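Local coordinates for putative sugar kinase PH1459 (Pyrococcus horikoshii, PDB 3EWM), which binds ATP and, like other pfkB-family carbohydrate kinases, probably phosphorylates a sugar, possibly fructose, at residues A[7-12]-A[132-137]; A[166-169]-A[174-177]; A[198-201]-A[205-208]. One frame throughout, in Å; residues are numbered along the deposited sequence.

Contact 1: residues A[7-12]-A[132-137]; sequences IGELLI and SVILAR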
ATOM      1  N   ILE A   7      -3.886  19.392  -9.466  1.00  9.43           N
ATOM      2  CA  ILE A   7      -2.555  18.857  -9.262  1.00 10.24           C
ATOM      3  C   ILE A   7      -2.431  18.334  -7.860  1.00  9.62           C
ATOM      4  O   ILE A   7      -2.770  19.014  -6.897  1.00  9.74           O
ATOM      5  CB  ILE A   7      -1.400  19.872  -9.618  1.00 10.67           C
ATOM      6  CG1 ILE A   7      -0.025  19.235  -9.363  1.00 10.66           C
ATOM      7  CG2 ILE A   7      -1.555  21.225  -8.887  1.00 11.84           C
ATOM      8  CD1 ILE A   7       1.157  20.109  -9.795  1.00 11.64           C
ATOM      9  N   GLY A   8      -1.945  17.108  -7.747  1.00  9.14           N
ATOM     10  CA  GLY A   8      -1.683  16.526  -6.441  1.00  9.09           C
ATOM     11  C   GLY A   8      -1.860  15.019  -6.474  1.00  9.45           C
ATOM     12  O   GLY A   8      -1.648  14.384  -7.504  1.00  9.81           O
ATOM     13  N   GLU A   9      -2.291  14.478  -5.339  1.00  8.84           N
ATOM     14  CA  GLU A   9      -2.301  13.060  -5.096  1.00  8.73           C
ATOM     15  C   GLU A   9      -3.328  12.338  -5.970  1.00  8.96           C
ATOM     16  O   GLU A   9      -4.471  12.784  -6.118  1.00  8.86           O
ATOM     17  CB  GLU A   9      -2.517  12.763  -3.600  1.00  8.31           C
ATOM     18  CG  GLU A   9      -3.860  13.100  -3.046  1.00  9.24           C
ATOM     19  CD  GLU A   9      -4.022  14.550  -2.625  1.00 10.55           C
ATOM     20  OE1 GLU A   9      -3.223  15.415  -3.054  1.00 10.76           O
ATOM     21  OE2 GLU A   9      -5.003  14.821  -1.890  1.00  9.27           O
ATOM     22  N   LEU A  10      -2.877  11.235  -6.545  1.00  8.27           N
ATOM     23  CA  LEU A  10      -3.732  10.315  -7.276  1.00  8.61           C
ATOM     24  C   LEU A  10      -3.324   8.962  -6.779  1.00  8.61           C
ATOM     25  O   LEU A  10      -2.134   8.581  -6.837  1.00  8.75           O
ATOM     26  CB  LEU A  10      -3.537  10.442  -8.796  1.00  8.54           C
ATOM     27  CG  LEU A  10      -4.155   9.361  -9.699  1.00  8.42           C
ATOM     28  CD1 LEU A  10      -5.676   9.303  -9.578  1.00  6.84           C
ATOM     29  CD2 LEU A  10      -3.720   9.544 -11.172  1.00  8.03           C
ATOM     30  N   LEU A  11      -4.299   8.241  -6.234  1.00  8.65           N
ATOM     31  CA  LEU A  11      -3.970   7.021  -5.503  1.00  9.49           C
ATOM     32  C   LEU A  11      -5.085   6.000  -5.552  1.00  8.98           C
ATOM     33  O   LEU A  11      -6.212   6.318  -5.946  1.00  9.10           O
ATOM     34  CB  LEU A  11      -3.639   7.361  -4.031  1.00  9.20           C
ATOM     35  CG  LEU A  11      -4.606   8.284  -3.260  1.00 11.55           C
ATOM     36  CD1 LEU A  11      -5.869   7.556  -2.882  1.00 14.01           C
ATOM     37  CD2 LEU A  11      -3.925   8.852  -2.014  1.00 11.79           C
ATOM     38  N   ILE A  12      -4.760   4.777  -5.122  1.00  9.30           N
ATOM     39  CA  ILE A  12      -5.746   3.734  -4.863  1.00  8.97           C
ATOM     40  C   ILE A  12      -6.318   3.902  -3.456  1.00  9.28           C
ATOM     41  O   ILE A  12      -5.587   3.911  -2.461  1.00  9.98           O
ATOM     42  CB  ILE A  12      -5.135   2.288  -4.982  1.00  9.03           C
ATOM     43  CG1 ILE A  12      -4.477   2.064  -6.351  1.00  8.89           C
ATOM     44  CG2 ILE A  12      -6.193   1.235  -4.662  1.00  7.36           C
ATOM     45  CD1 ILE A  12      -5.493   1.896  -7.512  1.00 10.67           C
ATOM     46  N   SER A 132      -3.761  20.087   0.305  1.00 15.13           N
ATOM     47  CA  SER A 132      -2.604  20.041   1.193  1.00 14.36           C
ATOM     48  C   SER A 132      -1.899  18.678   1.248  1.00 13.24           C
ATOM     49  O   SER A 132      -0.727  18.605   1.585  1.00 12.83           O
ATOM     50  CB  SER A 132      -2.964  20.539   2.583  1.00 13.42           C
ATOM     51  OG  SER A 132      -3.574  19.536   3.352  1.00 15.90           O
ATOM     52  N   VAL A 133      -2.616  17.609   0.912  1.00 12.27           N
ATOM     53  CA  VAL A 133      -2.079  16.262   1.074  1.00 11.91           C
ATOM     54  C   VAL A 133      -0.799  16.095   0.258  1.00 11.65           C
ATOM     55  O   VAL A 133       0.193  15.563   0.745  1.00 11.45           O
ATOM     56  CB  VAL A 133      -3.117  15.192   0.731  1.00 11.73           C
ATOM     57  CG1 VAL A 133      -2.473  13.824   0.614  1.00 11.52           C
ATOM     58  CG2 VAL A 133      -4.252  15.193   1.813  1.00 10.94           C
ATOM     59  N   ILE A 134      -0.815  16.614  -0.957  1.00 11.66           N
ATOM     60  CA  ILE A 134       0.350  16.515  -1.819  1.00 11.52           C
ATOM     61  C   ILE A 134       1.582  17.153  -1.163  1.00 10.71           C
ATOM     62  O   ILE A 134       2.708  16.715  -1.387  1.00 10.92           O
ATOM     63  CB  ILE A 134       0.080  17.098  -3.225  1.00 10.99           C
ATOM     64  CG1 ILE A 134       1.240  16.737  -4.153  1.00 13.09           C
ATOM     65  CG2 ILE A 134      -0.126  18.602  -3.195  1.00 12.54           C
ATOM     66  CD1 ILE A 134       1.375  15.297  -4.361  1.00 11.91           C
ATOM     67  N   LEU A 135       1.346  18.154  -0.316  1.00 10.65           N
ATOM     68  CA  LEU A 135       2.406  18.957   0.259  1.00 10.61           C
ATOM     69  C   LEU A 135       3.099  18.257   1.418  1.00 10.85           C
ATOM     70  O   LEU A 135       4.090  18.773   1.943  1.00 10.97           O
ATOM     71  CB  LEU A 135       1.857  20.323   0.713  1.00 11.30           C
ATOM     72  CG  LEU A 135       1.079  21.138  -0.326  1.00 11.19           C
ATOM     73  CD1 LEU A 135       0.487  22.382   0.287  1.00 10.21           C
ATOM     74  CD2 LEU A 135       1.957  21.453  -1.584  1.00 11.28           C
ATOM     75  N   ALA A 136       2.594  17.085   1.805  1.00  9.79           N
ATOM     76  CA  ALA A 136       3.072  16.418   2.999  1.00  9.98           C
ATOM     77  C   ALA A 136       4.493  15.900   2.849  1.00  9.71           C
ATOM     78  O   ALA A 136       5.188  15.735   3.845  1.00 10.47           O
ATOM     79  CB  ALA A 136       2.106  15.293   3.437  1.00  9.31           C
ATOM     80  N   ARG A 137       4.931  15.673   1.602  1.00  9.57           N
ATOM     81  CA  ARG A 137       6.249  15.118   1.363  1.00  9.92           C
ATOM     82  C   ARG A 137       6.924  15.797   0.195  1.00 10.21           C
ATOM     83  O   ARG A 137       6.277  16.189  -0.761  1.00  9.47           O
ATOM     84  CB  ARG A 137       6.174  13.621   1.051  1.00  9.77           C
ATOM     85  CG  ARG A 137       5.542  12.767   2.126  1.00 10.48           C
ATOM     86  CD  ARG A 137       6.484  12.586   3.321  1.00 10.47           C
ATOM     87  NE  ARG A 137       5.857  11.720   4.313  1.00 13.21           N
ATOM     88  CZ  ARG A 137       4.964  12.123   5.213  1.00 14.93           C
ATOM     89  NH1 ARG A 137       4.589  13.398   5.285  1.00 16.82           N
ATOM     90  NH2 ARG A 137       4.440  11.245   6.055  1.00 15.67           N
TER
HETATM   91  O   HOH W   1      -5.486  17.252  -0.639  1.00  9.56           O
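Glu-9 lays its carboxylate against the side of Val-133, and Ile-134 packs its side chain on Gly-8; these four residues account for nearly all of the 200 Å² buried here. CG of Glu-9 stands between its backbone N and carbonyl carbon (chi1 68°), and a bend at chi2 turns the acid end toward the short turn at 132-137. The side chains of Glu-9 and Val-133 cross at about a right angle: Glu-9 OE2 comes to 3.3 Å from Val-133 CB, and Glu-9 CD is 3.7 Å from Val-133 CG1. A carboxylate thus lies against an aliphatic branch, its polar need partly met by a water that donates to Glu-9 OE2 at 2.8 Å and accepts from Val-133 N at 3.3 Å. That bridge links the acid to the backbone of a turn whose own bonds include Leu-135 N to Ser-132 O, 2.8 Å. Ile-134 touches the 7-12 segment by its branch point and its longer arm. Its CB lies 3.7 Å from Gly-8 CA, while CD1 reaches 3.9 Å from Glu-9 N, an amide buried with no partner in the model. Gly-8 has no side chain to obstruct this approach: a CB there would crowd Ile-134 CB, collide with Glu-9 OE1 and jam against the preceding carbonyl oxygen. Wholly buried, the contact lies where the chain passes from the large sheet to the small one, consistent with the lid of pfkB-family sugar kinases. The 7-12 segment leaves strand 3-7, where Gly-8 still bonds to Ile-53 of strand 49-57, and enters strand 11-16; the 132-137 turn follows strand 127-131, and Ile-134 also packs on Ser-140 and Val-144 of helix 140-151.

Contact 2: residues A[166-169]-A[174-177]; sequences DLWR and EMIK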
ATOM      1  N   ASP A 166      -2.074  13.595  10.535  1.00 17.94           N
ATOM      2  CA  ASP A 166      -1.245  12.399  10.579  1.00 18.93           C
ATOM      3  C   ASP A 166      -0.150  12.417   9.524  1.00 18.40           C
ATOM      4  O   ASP A 166       0.875  11.754   9.684  1.00 19.11           O
ATOM      5  CB  ASP A 166      -2.100  11.131  10.438  1.00 19.26           C
ATOM      6  CG  ASP A 166      -2.970  10.874  11.661  1.00 23.07           C
ATOM      7  OD1 ASP A 166      -2.745  11.523  12.717  1.00 23.58           O
ATOM      8  OD2 ASP A 166      -3.887  10.024  11.557  1.00 27.41           O
ATOM      9  N   LEU A 167      -0.354  13.188   8.463  1.00 17.64           N
ATOM     10  CA  LEU A 167       0.637  13.272   7.396  1.00 17.04           C
ATOM     11  C   LEU A 167       1.763  14.235   7.720  1.00 17.22           C
ATOM     12  O   LEU A 167       2.737  14.326   6.977  1.00 16.42           O
ATOM     13  CB  LEU A 167      -0.010  13.654   6.064  1.00 17.03           C
ATOM     14  CG  LEU A 167      -1.045  12.678   5.500  1.00 16.09           C
ATOM     15  CD1 LEU A 167      -1.391  13.095   4.071  1.00 16.58           C
ATOM     16  CD2 LEU A 167      -0.535  11.256   5.528  1.00 15.56           C
ATOM     17  N   TRP A 168       1.626  14.947   8.829  1.00 17.59           N
ATOM     18  CA  TRP A 168       2.600  15.971   9.172  1.00 19.05           C
ATOM     19  C   TRP A 168       3.260  15.776  10.523  1.00 20.24           C
ATOM     20  O   TRP A 168       3.835  16.719  11.065  1.00 19.71           O
ATOM     21  CB  TRP A 168       1.936  17.337   9.151  1.00 18.46           C
ATOM     22  CG  TRP A 168       1.415  17.725   7.829  1.00 18.52           C
ATOM     23  CD1 TRP A 168       0.153  17.518   7.349  1.00 18.61           C
ATOM     24  CD2 TRP A 168       2.132  18.417   6.806  1.00 18.87           C
ATOM     25  NE1 TRP A 168       0.040  18.045   6.085  1.00 18.81           N
ATOM     26  CE2 TRP A 168       1.244  18.597   5.727  1.00 19.63           C
ATOM     27  CE3 TRP A 168       3.443  18.905   6.698  1.00 19.27           C
ATOM     28  CZ2 TRP A 168       1.619  19.257   4.558  1.00 18.56           C
ATOM     29  CZ3 TRP A 168       3.818  19.556   5.532  1.00 19.10           C
ATOM     30  CH2 TRP A 168       2.905  19.728   4.480  1.00 18.22           C
ATOM     31  N   ARG A 169       3.194  14.579  11.086  1.00 22.11           N
ATOM     32  CA  ARG A 169       3.804  14.422  12.406  1.00 24.72           C
ATOM     33  C   ARG A 169       5.327  14.574  12.326  1.00 24.31           C
ATOM     34  O   ARG A 169       5.969  14.089  11.384  1.00 24.39           O
ATOM     35  CB  ARG A 169       3.337  13.164  13.155  1.00 24.64           C
ATOM     36  CG  ARG A 169       3.408  11.880  12.393  1.00 27.17           C
ATOM     37  CD  ARG A 169       3.211  10.678  13.338  1.00 28.15           C
ATOM     38  NE  ARG A 169       1.807  10.303  13.563  1.00 33.74           N
ATOM     39  CZ  ARG A 169       1.003   9.745  12.651  1.00 35.52           C
ATOM     40  NH1 ARG A 169       1.433   9.523  11.411  1.00 35.41           N
ATOM     41  NH2 ARG A 169      -0.247   9.415  12.976  1.00 35.40           N
ATOM     42  N   GLU A 174       6.713  22.926   9.663  1.00 25.70           N
ATOM     43  CA  GLU A 174       6.760  22.990   8.211  1.00 25.49           C
ATOM     44  C   GLU A 174       5.346  23.054   7.620  1.00 24.44           C
ATOM     45  O   GLU A 174       5.103  23.791   6.668  1.00 23.67           O
ATOM     46  CB  GLU A 174       7.544  21.817   7.628  1.00 25.86           C
ATOM     47  CG  GLU A 174       8.262  22.156   6.322  1.00 28.98           C
ATOM     48  CD  GLU A 174       9.115  23.440   6.388  1.00 31.36           C
ATOM     49  OE1 GLU A 174       9.398  23.960   7.495  1.00 32.49           O
ATOM     50  OE2 GLU A 174       9.511  23.926   5.310  1.00 32.68           O
HETATM   51  N   MSE A 175       4.428  22.305   8.218  1.00 23.62           N
HETATM   52  CA  MSE A 175       3.037  22.238   7.769  1.00 25.03           C
HETATM   53  C   MSE A 175       2.340  23.583   7.829  1.00 22.98           C
HETATM   54  O   MSE A 175       1.698  24.002   6.879  1.00 22.01           O
HETATM   55  CB  MSE A 175       2.252  21.265   8.633  1.00 24.47           C
HETATM   56  CG  MSE A 175       0.797  21.182   8.227  1.00 25.43           C
HETATM   57 SE   MSE A 175      -0.270  20.326   9.573  1.00 33.11          SE
HETATM   58  CE  MSE A 175      -0.455  21.836  10.790  1.00 27.99           C
ATOM     59  N   ILE A 176       2.460  24.246   8.977  1.00 22.33           N
ATOM     60  CA  ILE A 176       1.873  25.557   9.168  1.00 21.43           C
ATOM     61  C   ILE A 176       2.442  26.559   8.164  1.00 20.56           C
ATOM     62  O   ILE A 176       1.718  27.403   7.649  1.00 20.45           O
ATOM     63  CB  ILE A 176       2.094  26.033  10.627  1.00 21.95           C
ATOM     64  CG1 ILE A 176       1.171  25.252  11.570  1.00 22.49           C
ATOM     65  CG2 ILE A 176       1.895  27.546  10.748  1.00 22.39           C
ATOM     66  CD1 ILE A 176      -0.324  25.486  11.333  1.00 23.34           C
ATOM     67  N   LYS A 177       3.737  26.448   7.887  1.00 19.43           N
ATOM     68  CA  LYS A 177       4.393  27.325   6.917  1.00 19.34           C
ATOM     69  C   LYS A 177       3.889  27.073   5.498  1.00 17.99           C
ATOM     70  O   LYS A 177       3.549  28.013   4.778  1.00 17.60           O
ATOM     71  CB  LYS A 177       5.906  27.162   6.990  1.00 20.09           C
ATOM     72  CG  LYS A 177       6.498  27.748   8.280  1.00 23.58           C
ATOM     73  CD  LYS A 177       8.015  27.729   8.290  1.00 27.61           C
ATOM     74  CE  LYS A 177       8.541  27.838   9.718  1.00 29.13           C
ATOM     75  NZ  LYS A 177      10.004  28.087   9.744  1.00 31.49           N
TER
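Met-175, a selenomethionine, sets CG opposite its backbone N (chi1 179°), which extends the side chain over the indole of Trp-168, whose own CG lies opposite its carbonyl carbon (chi1 -62°). Met-175 lies across one face of the indole. Its CB sits on that face near the CD2-CE3 bond, with Met-175 CB 3.3 Å from Trp-168 CE3, and the chain then runs across the fused system. Met-175 CG stands 3.5 Å from the centroid of the five-membered ring of Trp-168, only 14° off its normal, which is the geometry of a CH-pi contact. Next along, Met-175 SE is 3.8 Å from that same centroid, still over the face, and lies 3.6 Å from Trp-168 CD1. The chain bends at chi3, and the terminal methyl goes on to Tyr-198 on helix 193-200. Trp-168 thus receives three consecutive atoms of one side chain on a single face, and Met-175 CA adds to the cover, 3.6 Å from Trp-168 CZ3. Replacing Trp-168 with an alanine here would probably open a gap beneath CB, CG and SE of Met-175 and leave CG and SE less restrained on that side. Arg-141 of helix 140-151 also touches Trp-168. The pair is a Met-aromatic contact at the start of helix 172-185, the helix of the beta-alpha-beta crossover joining parallel strands 156-160 and 188-192 in the ribokinase-type fold.

Contact 3: residues A[198-201]-A[205-208]; sequences YLEN and EVKG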
ATOM      1  N   TYR A 198      -8.415  25.656  13.644  1.00 14.96           N
ATOM      2  CA  TYR A 198      -7.105  25.103  13.931  1.00 15.21           C
ATOM      3  C   TYR A 198      -5.985  26.000  13.404  1.00 15.07           C
ATOM      4  O   TYR A 198      -5.021  26.346  14.121  1.00 14.38           O
ATOM      5  CB  TYR A 198      -7.001  23.690  13.350  1.00 15.96           C
ATOM      6  CG  TYR A 198      -5.661  23.045  13.601  1.00 18.33           C
ATOM      7  CD1 TYR A 198      -5.348  22.521  14.850  1.00 18.78           C
ATOM      8  CD2 TYR A 198      -4.702  22.967  12.585  1.00 18.30           C
ATOM      9  CE1 TYR A 198      -4.107  21.917  15.085  1.00 21.42           C
ATOM     10  CE2 TYR A 198      -3.463  22.374  12.807  1.00 19.16           C
ATOM     11  CZ  TYR A 198      -3.171  21.857  14.056  1.00 19.93           C
ATOM     12  OH  TYR A 198      -1.946  21.279  14.278  1.00 21.20           O
ATOM     13  N   LEU A 199      -6.122  26.381  12.146  1.00 14.23           N
ATOM     14  CA  LEU A 199      -5.106  27.162  11.483  1.00 14.44           C
ATOM     15  C   LEU A 199      -5.082  28.618  11.921  1.00 15.19           C
ATOM     16  O   LEU A 199      -4.016  29.154  12.223  1.00 15.06           O
ATOM     17  CB  LEU A 199      -5.275  27.039   9.980  1.00 14.31           C
ATOM     18  CG  LEU A 199      -4.940  25.626   9.475  1.00 13.36           C
ATOM     19  CD1 LEU A 199      -5.218  25.519   7.991  1.00 14.49           C
ATOM     20  CD2 LEU A 199      -3.500  25.296   9.781  1.00 12.65           C
ATOM     21  N   GLU A 200      -6.254  29.239  12.007  1.00 15.87           N
ATOM     22  CA  GLU A 200      -6.330  30.658  12.358  1.00 16.89           C
ATOM     23  C   GLU A 200      -5.848  30.915  13.770  1.00 17.20           C
ATOM     24  O   GLU A 200      -5.300  31.980  14.049  1.00 18.13           O
ATOM     25  CB  GLU A 200      -7.730  31.214  12.130  1.00 17.09           C
ATOM     26  CG  GLU A 200      -8.077  31.297  10.655  1.00 17.69           C
ATOM     27  CD  GLU A 200      -9.259  32.187  10.359  1.00 18.07           C
ATOM     28  OE1 GLU A 200     -10.092  32.409  11.265  1.00 18.51           O
ATOM     29  OE2 GLU A 200      -9.351  32.650   9.202  1.00 16.73           O
ATOM     30  N   ASN A 201      -6.016  29.916  14.636  1.00 17.63           N
ATOM     31  CA  ASN A 201      -5.469  29.954  15.982  1.00 18.75           C
ATOM     32  C   ASN A 201      -3.959  29.787  16.060  1.00 19.60           C
ATOM     33  O   ASN A 201      -3.372  29.893  17.138  1.00 20.54           O
ATOM     34  CB  ASN A 201      -6.179  28.933  16.875  1.00 18.39           C
ATOM     35  CG  ASN A 201      -7.521  29.440  17.332  1.00 17.98           C
ATOM     36  OD1 ASN A 201      -7.877  30.603  17.060  1.00 17.73           O
ATOM     37  ND2 ASN A 201      -8.277  28.598  18.012  1.00 16.09           N
ATOM     38  N   GLU A 205      -4.366  32.951   8.632  1.00 17.98           N
ATOM     39  CA  GLU A 205      -5.659  33.336   8.097  1.00 18.53           C
ATOM     40  C   GLU A 205      -6.121  32.324   7.030  1.00 17.54           C
ATOM     41  O   GLU A 205      -5.378  31.990   6.112  1.00 17.58           O
ATOM     42  CB  GLU A 205      -5.600  34.771   7.549  1.00 19.26           C
ATOM     43  CG  GLU A 205      -6.847  35.222   6.784  1.00 22.96           C
ATOM     44  CD  GLU A 205      -7.131  36.723   6.870  1.00 26.75           C
ATOM     45  OE1 GLU A 205      -8.295  37.092   7.149  1.00 31.38           O
ATOM     46  OE2 GLU A 205      -6.216  37.540   6.658  1.00 29.76           O
ATOM     47  N   VAL A 206      -7.340  31.821   7.170  1.00 16.74           N
ATOM     48  CA  VAL A 206      -7.856  30.856   6.213  1.00 16.33           C
ATOM     49  C   VAL A 206      -8.864  31.577   5.329  1.00 16.74           C
ATOM     50  O   VAL A 206     -10.080  31.557   5.554  1.00 16.00           O
ATOM     51  CB  VAL A 206      -8.448  29.610   6.879  1.00 16.53           C
ATOM     52  CG1 VAL A 206      -8.951  28.619   5.813  1.00 15.50           C
ATOM     53  CG2 VAL A 206      -7.411  28.949   7.794  1.00 16.91           C
ATOM     54  N   LYS A 207      -8.319  32.217   4.312  1.00 16.67           N
ATOM     55  CA  LYS A 207      -9.069  33.074   3.432  1.00 17.53           C
ATOM     56  C   LYS A 207      -8.371  33.011   2.095  1.00 16.95           C
ATOM     57  O   LYS A 207      -7.136  33.134   2.038  1.00 17.04           O
ATOM     58  CB  LYS A 207      -9.015  34.514   3.977  1.00 17.77           C
ATOM     59  CG  LYS A 207      -9.661  35.587   3.111  1.00 19.83           C
ATOM     60  CD  LYS A 207      -9.654  36.965   3.812  1.00 19.71           C
ATOM     61  CE  LYS A 207     -10.732  37.886   3.223  1.00 25.52           C
ATOM     62  NZ  LYS A 207     -12.112  37.275   3.255  1.00 26.09           N
ATOM     63  N   GLY A 208      -9.141  32.787   1.032  1.00 16.09           N
ATOM     64  CA  GLY A 208      -8.619  32.985  -0.323  1.00 16.88           C
ATOM     65  C   GLY A 208      -8.634  34.474  -0.629  1.00 17.32           C
ATOM     66  O   GLY A 208      -9.328  35.226   0.045  1.00 16.76           O
TER
HETATM   67  O   HOH W   2     -11.526  32.188   7.603  1.00 32.00           O
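Glu-200 presents its carboxylate to Val-206 through the oxygen OE2 rather than by a face, and the backbone N-H of Val-206 is received there. The bond from Val-206 N to Glu-200 OE2 is 3.0 Å long and nearly straight, 168° at the hydrogen, and it uses the anti lone pair, the one directed away from the other oxygen. A water makes a second link, donating to Glu-200 OE2 at 2.7 Å and to Val-206 O at 2.6 Å. One acid oxygen therefore takes two donors, and both polar backbone atoms of Val-206 are tied to it, one directly and one through solvent. Beneath the polar link the contact is apolar. Val-206 CG2, set opposite its own carbonyl carbon by a chi1 of -179°, points into the angle between two helix side chains, 3.6 Å from Leu-199 CB and 3.8 Å from Glu-200 CG. The side chains of Leu-199 and Val-206 cross at about a right angle. The nucleotide site is near: the side chain of Lys-190, an ATP-binding residue, is about 8 Å from that of Val-206. The chain leaving helix 193-200 is in this way folded back against the helix's last turn before strand 211-215, with Val-206 also packing on Val-189 and Ala-191 of strand 188-192, and Leu-199 on Ile-176 and Leu-179 of helix 172-185.

How the contacts relate
Read from the N terminus, the three contacts lie in series, none nesting in or crossing another. Contact 1 closes the longest loop, 119 residues between its segments, and brings the chain linking the large and small sheets to the turn after strand 127-131. Contact 2 then closes a short loop at the start of helix 172-185, and contact 3 another at the end of helix 193-200. The neighbours touch in sequence: Arg-137 NH1 probably bonds Leu-167 O at 2.7 Å, joining contacts 1 and 2, and Ile-176 CD1 lies 3.5 Å from Leu-199 CD2, joining contacts 2 and 3. Contacts 1 and 3 do not touch, their nearest atoms about 8 Å apart.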